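ADP compounds hydrolase NudE (PDB 1VHG) hydrolyses ADP-ribose, NADH, Ap2A and Ap3A as a homodimeric member of the Nudix family, using magnesium or other divalent cations. Local coordinates at residues Ser89-Ala94 against Leu109-Lys114. Sequence-based numbering, arbitrary orientation.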
loop_
_atom_site.group_PDB
_atom_site.type_symbol
_atom_site.label_atom_id
_atom_site.label_comp_id
_atom_site.label_asym_id
_atom_site.label_seq_id
_atom_site.Cartn_x
_atom_site.Cartn_y
_atom_site.Cartn_z
ATOM N N SER A 89 6.020 -12.522 -18.251
ATOM C CA SER A 89 6.236 -11.064 -18.321
ATOM C C SER A 89 5.018 -10.411 -17.639
ATOM O O SER A 89 4.076 -11.133 -17.290
ATOM C CB SER A 89 6.327 -10.630 -19.768
ATOM O OG SER A 89 5.049 -10.817 -20.385
ATOM N N VAL A 90 4.977 -9.102 -17.467
ATOM C CA VAL A 90 3.829 -8.478 -16.844
ATOM C C VAL A 90 2.591 -8.713 -17.708
ATOM O O VAL A 90 1.511 -8.936 -17.189
ATOM C CB VAL A 90 3.987 -6.972 -16.582
ATOM C CG1 VAL A 90 5.024 -6.787 -15.491
ATOM C CG2 VAL A 90 4.410 -6.214 -17.848
ATOM N N TYR A 91 2.779 -8.652 -19.023
ATOM C CA TYR A 91 1.682 -8.859 -19.959
ATOM C C TYR A 91 1.101 -10.255 -19.800
ATOM O O TYR A 91 -0.093 -10.414 -19.579
ATOM C CB TYR A 91 2.155 -8.551 -21.393
ATOM C CG TYR A 91 2.763 -7.154 -21.463
ATOM C CD1 TYR A 91 1.947 -6.023 -21.515
ATOM C CD2 TYR A 91 4.141 -6.954 -21.429
ATOM C CE1 TYR A 91 2.479 -4.749 -21.530
ATOM C CE2 TYR A 91 4.685 -5.679 -21.475
ATOM C CZ TYR A 91 3.852 -4.578 -21.520
ATOM O OH TYR A 91 4.385 -3.295 -21.539
ATOM N N GLU A 92 1.966 -11.275 -19.764
ATOM C CA GLU A 92 1.527 -12.643 -19.661
ATOM C C GLU A 92 0.743 -12.906 -18.383
ATOM O O GLU A 92 -0.325 -13.519 -18.401
ATOM C CB GLU A 92 2.693 -13.620 -19.764
ATOM C CG GLU A 92 3.157 -13.891 -21.178
ATOM C CD GLU A 92 4.640 -14.194 -21.304
ATOM O OE1 GLU A 92 5.325 -14.561 -20.324
ATOM O OE2 GLU A 92 5.148 -14.030 -22.450
ATOM N N ALA A 93 1.273 -12.435 -17.270
ATOM C CA ALA A 93 0.666 -12.619 -15.976
ATOM C C ALA A 93 -0.660 -11.881 -15.889
ATOM O O ALA A 93 -1.629 -12.378 -15.326
ATOM C CB ALA A 93 1.604 -12.108 -14.883
ATOM N N ALA A 94 -0.704 -10.679 -16.456
ATOM C CA ALA A 94 -1.927 -9.912 -16.377
ATOM C C ALA A 94 -3.029 -10.621 -17.137
ATOM O O ALA A 94 -4.137 -10.793 -16.625
ATOM C CB ALA A 94 -1.737 -8.507 -16.874
ATOM N N LEU A 109 -3.003 -4.694 -23.459
ATOM C CA LEU A 109 -2.511 -4.558 -22.101
ATOM C C LEU A 109 -1.427 -3.507 -21.990
ATOM O O LEU A 109 -0.435 -3.505 -22.712
ATOM C CB LEU A 109 -1.984 -5.910 -21.599
ATOM C CG LEU A 109 -3.068 -6.989 -21.476
ATOM C CD1 LEU A 109 -2.461 -8.369 -21.582
ATOM C CD2 LEU A 109 -3.831 -6.824 -20.169
ATOM N N THR A 110 -1.580 -2.562 -21.068
ATOM C CA THR A 110 -0.571 -1.532 -20.914
ATOM C C THR A 110 -0.077 -1.428 -19.478
ATOM O O THR A 110 -0.818 -1.415 -18.519
ATOM C CB THR A 110 -0.886 -0.192 -21.554
ATOM O OG1 THR A 110 -0.356 0.875 -20.748
ATOM C CG2 THR A 110 -2.313 0.048 -21.846
ATOM N N PHE A 111 1.237 -1.573 -19.397
ATOM C CA PHE A 111 2.018 -1.556 -18.169
ATOM C C PHE A 111 2.249 -0.094 -17.810
ATOM O O PHE A 111 2.948 0.687 -18.439
ATOM C CB PHE A 111 3.258 -2.419 -18.309
ATOM C CG PHE A 111 4.242 -2.261 -17.186
ATOM C CD1 PHE A 111 5.575 -1.988 -17.438
ATOM C CD2 PHE A 111 3.820 -2.342 -15.856
ATOM C CE1 PHE A 111 6.453 -1.800 -16.398
ATOM C CE2 PHE A 111 4.701 -2.148 -14.816
ATOM C CZ PHE A 111 6.022 -1.877 -15.072
ATOM N N LEU A 112 1.491 0.324 -16.799
ATOM C CA LEU A 112 1.429 1.683 -16.312
ATOM C C LEU A 112 2.427 2.143 -15.284
ATOM O O LEU A 112 2.877 3.288 -15.355
ATOM C CB LEU A 112 0.002 1.849 -15.708
ATOM C CG LEU A 112 -0.625 3.221 -15.869
ATOM C CD1 LEU A 112 -0.664 3.616 -17.343
ATOM C CD2 LEU A 112 -2.022 3.242 -15.271
ATOM N N LYS A 113 2.797 1.311 -14.328
ATOM C CA LYS A 113 3.712 1.744 -13.265
ATOM C C LYS A 113 4.002 0.568 -12.340
ATOM O O LYS A 113 3.178 -0.366 -12.296
ATOM C CB LYS A 113 2.934 2.807 -12.463
ATOM C CG LYS A 113 3.543 3.361 -11.225
ATOM C CD LYS A 113 3.957 4.796 -11.322
ATOM C CE LYS A 113 5.176 5.040 -12.158
ATOM N NZ LYS A 113 5.390 6.470 -12.493
ATOM N N LYS A 114 5.116 0.602 -11.648
ATOM C CA LYS A 114 5.503 -0.454 -10.707
ATOM C C LYS A 114 5.643 0.201 -9.339
ATOM O O LYS A 114 6.222 1.299 -9.277
ATOM C CB LYS A 114 6.829 -1.066 -11.127
ATOM C CG LYS A 114 7.343 -2.233 -10.311
ATOM C CD LYS A 114 8.801 -2.495 -10.656
ATOM C CE LYS A 114 9.086 -3.995 -10.753
ATOM N NZ LYS A 114 9.287 -4.384 -12.186
#
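The ring of Y91 reaches from the first turn of helix 90-101 to strand 104-116 and lies along the backbone from L109 to F111. Its CE1-bearing edge meets the strand nearly in the ring plane: CE1 is 3.4 Å from L109 O, and CD1 lies 3.9 Å from L109 CB. The tyrosine and leucine side chains run past each other in opposite senses. With CG anti to its own carbonyl carbon (chi1 -54°), the tyrosine sends its hydroxyl end on to F111, where OH comes to 3.5 Å from CB. No hydrogen bond joins the two segments. V90 packs beside this Y91-F111 contact, its CG2 placed over one face of the Y91 ring, toward the rim, and 4.0 Å from F111 CB. F111 points its CB at the helix; its side chain crosses that of V90 at about a right angle and also touches N127 of strand 125-136.

The helix belongs to the Nudix box, and the axis of residues 90-94 comes within 8.9 Å of that of 109-114, with 117° between their N-to-C directions. The strand is an edge strand, within this chain, of the mixed sheet against which the helix packs, and T110 and L112 are hydrogen-bonded to strand 125-136. One turn beyond V90, A94 CB meets L109 CD2 at 4.3 Å and also rests on V52 and I54; E97, probably a ligand of the divalent metal as in related enzymes, follows on the same helix. A capping box starts the helix: E92 N donates to S89 OG, and S89 N donates to E92 OE1 from above the carboxylate plane.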